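PDB 5UJU: NAD-dependent aldehyde dehydrogenase from Burkholderia multivorans, which probably oxidises aldehydes to carboxylic acids with NAD+ as the electron acceptor. Local coordinates for residues F295-E306 / V314-N322. Numbering follows the deposited sequence.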
ATOM      1  N   PHE A 295       6.943  -7.489 -10.226  1.00 23.39           N
ATOM      2  CA  PHE A 295       8.121  -8.271 -10.574  1.00 22.75           C
ATOM      3  C   PHE A 295       8.057  -9.662  -9.960  1.00 30.60           C
ATOM      4  O   PHE A 295       7.721  -9.812  -8.778  1.00 32.94           O
ATOM      5  CB  PHE A 295       9.388  -7.550 -10.105  1.00 23.92           C
ATOM      6  CG  PHE A 295      10.629  -8.421 -10.085  1.00 29.36           C
ATOM      7  CD1 PHE A 295      10.968  -9.155  -8.954  1.00 32.64           C
ATOM      8  CD2 PHE A 295      11.468  -8.481 -11.187  1.00 31.53           C
ATOM      9  CE1 PHE A 295      12.120  -9.938  -8.927  1.00 32.10           C
ATOM     10  CE2 PHE A 295      12.622  -9.259 -11.171  1.00 33.40           C
ATOM     11  CZ  PHE A 295      12.951  -9.988 -10.037  1.00 27.78           C
ATOM     12  N   THR A 296       8.431 -10.667 -10.757  1.00 32.36           N
ATOM     13  CA  THR A 296       8.672 -12.026 -10.275  1.00 36.89           C
ATOM     14  C   THR A 296      10.070 -12.461 -10.693  1.00 30.76           C
ATOM     15  O   THR A 296      10.405 -12.402 -11.879  1.00 34.02           O
ATOM     16  CB  THR A 296       7.645 -13.021 -10.837  1.00 42.31           C
ATOM     17  OG1 THR A 296       6.324 -12.609 -10.490  1.00 50.50           O
ATOM     18  CG2 THR A 296       7.893 -14.410 -10.261  1.00 44.76           C
ATOM     19  N   GLY A 297      10.887 -12.887  -9.735  1.00 32.39           N
ATOM     20  CA  GLY A 297      12.232 -13.320 -10.089  1.00 36.60           C
ATOM     21  C   GLY A 297      13.127 -13.428  -8.876  1.00 38.71           C
ATOM     22  O   GLY A 297      12.666 -13.732  -7.773  1.00 39.93           O
ATOM     23  N   SER A 298      14.414 -13.161  -9.092  1.00 34.25           N
ATOM     24  CA  SER A 298      15.403 -13.361  -8.041  1.00 43.22           C
ATOM     25  C   SER A 298      15.218 -12.363  -6.907  1.00 41.84           C
ATOM     26  O   SER A 298      14.689 -11.257  -7.089  1.00 32.89           O
ATOM     27  CB  SER A 298      16.831 -13.238  -8.585  1.00 46.51           C
ATOM     28  OG  SER A 298      17.184 -11.886  -8.821  1.00 42.94           O
ATOM     29  N   THR A 299      15.686 -12.770  -5.727  1.00 32.43           N
ATOM     30  CA  THR A 299      15.671 -11.896  -4.562  1.00 38.89           C
ATOM     31  C   THR A 299      16.515 -10.654  -4.800  1.00 41.96           C
ATOM     32  O   THR A 299      16.125  -9.546  -4.412  1.00 40.00           O
ATOM     33  CB  THR A 299      16.169 -12.663  -3.333  1.00 39.70           C
ATOM     34  OG1 THR A 299      15.221 -13.682  -3.006  1.00 43.51           O
ATOM     35  CG2 THR A 299      16.336 -11.733  -2.140  1.00 38.42           C
ATOM     36  N   GLN A 300      17.674 -10.823  -5.444  1.00 42.61           N
ATOM     37  CA  GLN A 300      18.572  -9.698  -5.684  1.00 42.48           C
ATOM     38  C   GLN A 300      17.945  -8.676  -6.625  1.00 30.89           C
ATOM     39  O   GLN A 300      18.005  -7.471  -6.371  1.00 31.56           O
ATOM     40  CB  GLN A 300      19.892 -10.191  -6.267  1.00 46.67           C
ATOM     41  CG  GLN A 300      20.916  -9.083  -6.404  1.00 62.58           C
ATOM     42  CD  GLN A 300      22.235  -9.573  -6.957  1.00 71.86           C
ATOM     43  OE1 GLN A 300      22.383  -9.753  -8.168  1.00 74.47           O
ATOM     44  NE2 GLN A 300      23.217  -9.747  -6.079  1.00 72.18           N
ATOM     45  N   ASN A 301      17.348  -9.139  -7.718  1.00 27.44           N
ATOM     46  CA  ASN A 301      16.707  -8.201  -8.638  1.00 37.14           C
ATOM     47  C   ASN A 301      15.467  -7.568  -8.016  1.00 35.57           C
ATOM     48  O   ASN A 301      15.247  -6.357  -8.157  1.00 30.92           O
ATOM     49  CB  ASN A 301      16.345  -8.898  -9.952  1.00 32.76           C
ATOM     50  CG  ASN A 301      17.570  -9.314 -10.755  1.00 42.13           C
ATOM     51  OD1 ASN A 301      18.684  -8.856 -10.497  1.00 40.74           O
ATOM     52  ND2 ASN A 301      17.363 -10.184 -11.742  1.00 39.09           N
ATOM     53  N   GLY A 302      14.644  -8.366  -7.324  1.00 32.50           N
ATOM     54  CA  GLY A 302      13.453  -7.816  -6.690  1.00 33.09           C
ATOM     55  C   GLY A 302      13.792  -6.800  -5.620  1.00 34.49           C
ATOM     56  O   GLY A 302      13.147  -5.754  -5.510  1.00 32.89           O
ATOM     57  N   THR A 303      14.818  -7.095  -4.823  1.00 31.75           N
ATOM     58  CA  THR A 303      15.311  -6.160  -3.815  1.00 34.56           C
ATOM     59  C   THR A 303      15.850  -4.879  -4.446  1.00 38.89           C
ATOM     60  O   THR A 303      15.667  -3.782  -3.904  1.00 37.92           O
ATOM     61  CB  THR A 303      16.413  -6.847  -3.005  1.00 35.52           C
ATOM     62  OG1 THR A 303      15.873  -7.999  -2.350  1.00 39.39           O
ATOM     63  CG2 THR A 303      16.982  -5.927  -1.984  1.00 40.95           C
ATOM     64  N   TRP A 304      16.565  -5.002  -5.565  1.00 32.62           N
ATOM     65  CA  TRP A 304      17.065  -3.813  -6.244  1.00 36.44           C
ATOM     66  C   TRP A 304      15.918  -2.874  -6.604  1.00 28.02           C
ATOM     67  O   TRP A 304      15.992  -1.667  -6.351  1.00 30.33           O
ATOM     68  CB  TRP A 304      17.858  -4.216  -7.492  1.00 31.57           C
ATOM     69  CG  TRP A 304      18.577  -3.082  -8.155  1.00 31.28           C
ATOM     70  CD1 TRP A 304      19.869  -2.697  -7.953  1.00 35.21           C
ATOM     71  CD2 TRP A 304      18.033  -2.171  -9.119  1.00 30.85           C
ATOM     72  NE1 TRP A 304      20.166  -1.610  -8.735  1.00 33.31           N
ATOM     73  CE2 TRP A 304      19.055  -1.263  -9.457  1.00 35.78           C
ATOM     74  CE3 TRP A 304      16.783  -2.040  -9.729  1.00 32.98           C
ATOM     75  CZ2 TRP A 304      18.866  -0.232 -10.375  1.00 34.95           C
ATOM     76  CZ3 TRP A 304      16.596  -1.011 -10.649  1.00 39.07           C
ATOM     77  CH2 TRP A 304      17.635  -0.123 -10.960  1.00 33.89           C
ATOM     78  N   LEU A 305      14.827  -3.422  -7.155  1.00 31.47           N
ATOM     79  CA  LEU A 305      13.682  -2.602  -7.560  1.00 30.80           C
ATOM     80  C   LEU A 305      13.028  -1.913  -6.367  1.00 33.03           C
ATOM     81  O   LEU A 305      12.665  -0.733  -6.439  1.00 39.04           O
ATOM     82  CB  LEU A 305      12.655  -3.467  -8.291  1.00 30.11           C
ATOM     83  CG  LEU A 305      13.087  -4.022  -9.638  1.00 28.69           C
ATOM     84  CD1 LEU A 305      12.184  -5.149 -10.026  1.00 29.63           C
ATOM     85  CD2 LEU A 305      13.001  -2.922 -10.686  1.00 23.57           C
ATOM     86  N   GLU A 306      12.819  -2.651  -5.276  1.00 28.77           N
ATOM     87  CA  GLU A 306      12.194  -2.062  -4.095  1.00 35.95           C
ATOM     88  C   GLU A 306      12.999  -0.877  -3.579  1.00 37.79           C
ATOM     89  O   GLU A 306      12.433   0.129  -3.134  1.00 42.90           O
ATOM     90  CB  GLU A 306      12.051  -3.109  -2.988  1.00 34.24           C
ATOM     91  CG  GLU A 306      11.184  -4.300  -3.349  1.00 34.16           C
ATOM     92  CD  GLU A 306      11.355  -5.420  -2.349  1.00 37.32           C
ATOM     93  OE1 GLU A 306      12.037  -5.185  -1.338  1.00 44.63           O
ATOM     94  OE2 GLU A 306      10.830  -6.527  -2.572  1.00 37.63           O
ATOM     95  N   VAL A 314       6.316  -0.772  -5.904  1.00 23.23           N
ATOM     96  CA  VAL A 314       6.962  -1.995  -6.360  1.00 24.78           C
ATOM     97  C   VAL A 314       6.361  -3.192  -5.628  1.00 31.08           C
ATOM     98  O   VAL A 314       6.340  -3.226  -4.390  1.00 26.85           O
ATOM     99  CB  VAL A 314       8.482  -1.923  -6.155  1.00 30.98           C
ATOM    100  CG1 VAL A 314       9.155  -3.168  -6.710  1.00 29.24           C
ATOM    101  CG2 VAL A 314       9.029  -0.688  -6.834  1.00 34.85           C
ATOM    102  N   TYR A 315       5.878  -4.168  -6.395  1.00 25.84           N
ATOM    103  CA  TYR A 315       5.338  -5.419  -5.876  1.00 25.18           C
ATOM    104  C   TYR A 315       6.220  -6.551  -6.366  1.00 28.93           C
ATOM    105  O   TYR A 315       6.449  -6.678  -7.570  1.00 24.90           O
ATOM    106  CB  TYR A 315       3.901  -5.627  -6.344  1.00 25.15           C
ATOM    107  CG  TYR A 315       3.028  -4.418  -6.086  1.00 22.61           C
ATOM    108  CD1 TYR A 315       2.323  -4.298  -4.892  1.00 25.53           C
ATOM    109  CD2 TYR A 315       2.914  -3.399  -7.028  1.00 25.60           C
ATOM    110  CE1 TYR A 315       1.526  -3.209  -4.634  1.00 30.33           C
ATOM    111  CE2 TYR A 315       2.121  -2.287  -6.781  1.00 27.25           C
ATOM    112  CZ  TYR A 315       1.432  -2.197  -5.577  1.00 33.33           C
ATOM    113  OH  TYR A 315       0.630  -1.119  -5.306  1.00 31.76           O
ATOM    114  N   THR A 316       6.730  -7.365  -5.439  1.00 26.90           N
ATOM    115  CA  THR A 316       7.750  -8.339  -5.798  1.00 27.22           C
ATOM    116  C   THR A 316       7.360  -9.722  -5.312  1.00 30.48           C
ATOM    117  O   THR A 316       6.740  -9.866  -4.249  1.00 27.71           O
ATOM    118  CB  THR A 316       9.133  -7.986  -5.217  1.00 27.91           C
ATOM    119  OG1 THR A 316       9.042  -7.874  -3.788  1.00 32.12           O
ATOM    120  CG2 THR A 316       9.673  -6.677  -5.807  1.00 31.03           C
ATOM    121  N   GLU A 317       7.712 -10.718  -6.132  1.00 36.10           N
ATOM    122  CA  GLU A 317       7.779 -12.137  -5.781  1.00 44.56           C
ATOM    123  C   GLU A 317       9.225 -12.571  -5.963  1.00 40.35           C
ATOM    124  O   GLU A 317       9.765 -12.466  -7.070  1.00 37.28           O
ATOM    125  CB  GLU A 317       6.880 -12.995  -6.671  1.00 55.99           C
ATOM    126  CG  GLU A 317       5.404 -12.655  -6.668  1.00 65.20           C
ATOM    127  CD  GLU A 317       4.679 -13.345  -5.534  1.00 68.72           C
ATOM    128  OE1 GLU A 317       5.212 -14.363  -5.040  1.00 69.92           O
ATOM    129  OE2 GLU A 317       3.577 -12.893  -5.155  1.00 66.77           O
ATOM    130  N   LYS A 318       9.846 -13.056  -4.890  1.00 29.81           N
ATOM    131  CA  LYS A 318      11.268 -13.379  -4.882  1.00 34.89           C
ATOM    132  C   LYS A 318      11.451 -14.837  -4.438  1.00 36.89           C
ATOM    133  O   LYS A 318      10.501 -15.616  -4.383  1.00 46.39           O
ATOM    134  CB  LYS A 318      12.022 -12.374  -4.001  1.00 31.83           C
ATOM    135  CG  LYS A 318      11.836 -10.897  -4.466  1.00 34.32           C
ATOM    136  CD  LYS A 318      12.214  -9.874  -3.385  1.00 30.04           C
ATOM    137  CE  LYS A 318      11.188  -9.795  -2.267  1.00 32.29           C
ATOM    138  NZ  LYS A 318      11.515  -8.684  -1.320  1.00 31.33           N
ATOM    139  N   ALA A 319      12.680 -15.201  -4.109  1.00 45.08           N
ATOM    140  CA  ALA A 319      12.974 -16.575  -3.725  1.00 45.44           C
ATOM    141  C   ALA A 319      12.762 -16.783  -2.235  1.00 39.85           C
ATOM    142  O   ALA A 319      12.890 -15.855  -1.433  1.00 42.18           O
ATOM    143  CB  ALA A 319      14.415 -16.938  -4.085  1.00 42.90           C
ATOM    144  N   GLY A 320      12.444 -18.019  -1.863  1.00 37.14           N
ATOM    145  CA  GLY A 320      12.387 -18.377  -0.462  1.00 33.86           C
ATOM    146  C   GLY A 320      12.734 -19.838  -0.298  1.00 34.15           C
ATOM    147  O   GLY A 320      13.047 -20.532  -1.267  1.00 32.97           O
ATOM    148  N   VAL A 321      12.665 -20.301   0.949  1.00 35.03           N
ATOM    149  CA  VAL A 321      13.008 -21.670   1.329  1.00 29.12           C
ATOM    150  C   VAL A 321      11.722 -22.333   1.800  1.00 26.09           C
ATOM    151  O   VAL A 321      11.234 -22.053   2.902  1.00 27.06           O
ATOM    152  CB  VAL A 321      14.085 -21.714   2.419  1.00 26.04           C
ATOM    153  CG1 VAL A 321      14.358 -23.171   2.847  1.00 29.20           C
ATOM    154  CG2 VAL A 321      15.362 -21.042   1.914  1.00 34.09           C
ATOM    155  N   ASN A 322      11.148 -23.191   0.960  1.00 29.59           N
ATOM    156  CA  ASN A 322       9.938 -23.916   1.327  1.00 25.80           C
ATOM    157  C   ASN A 322      10.303 -25.186   2.089  1.00 31.26           C
ATOM    158  O   ASN A 322      11.233 -25.908   1.714  1.00 29.64           O
ATOM    159  CB  ASN A 322       9.116 -24.253   0.091  1.00 25.84           C
ATOM    160  CG  ASN A 322       8.652 -22.994  -0.647  1.00 30.46           C
ATOM    161  OD1 ASN A 322       8.281 -22.004  -0.020  1.00 30.59           O
ATOM    162  ND2 ASN A 322       8.698 -23.028  -1.970  1.00 21.22           N
TER
HETATM  163  O   HOH W   1      14.082 -13.673  -0.647  1.00 51.65           O
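Polar side chains converge on Glu306 OE2, which accepts on two sides: Thr316 OG1 donates to its anti lone pair at 2.5 Å, while Lys318 NZ donates to the syn one at 2.6 Å, a salt bridge. Two donors thus fix the rotation of the carboxylate and probably favour its charged form. Thr316 sets OG1 between its own backbone N and carbonyl carbon (chi1 57°), which brings the hydroxyl to Glu306, while Lys318 runs past the first helical turn and bends at chi3 to meet the glutamate from the opposite direction. Backbone bonds zip the parallel strand ends: Phe295 N to Tyr315 O and Glu317 N to Phe295 O, both 2.8 Å, then Gly297 N to Glu317 O at 2.9 Å, just beyond the strand. Past the strands, Ala319 N donates to Thr299 OG1 at 3.2 Å; that hydroxyl also gives its proton to a water that passes one on to Ala319 O. In the apolar packing, Val314 CG1 meets Leu305 CB at 3.9 Å and Thr316 CG2 lies 3.7 Å from Glu306 CG. The Lys318 chain passes close over Gly302. Ser298 N-caps the helix, its OG accepting from Asn301 N. The other edge of strand 313-317 is met by Asn541, whose amide bonds Val314 O and Thr316 N. Helix segment 299-306 runs antiparallel to strand 314-317 (168°), and helix 299-308 connects two neighbouring parallel strands, a beta-alpha-beta crossover of the Rossmann-like architecture on which aldehyde dehydrogenases bind NAD.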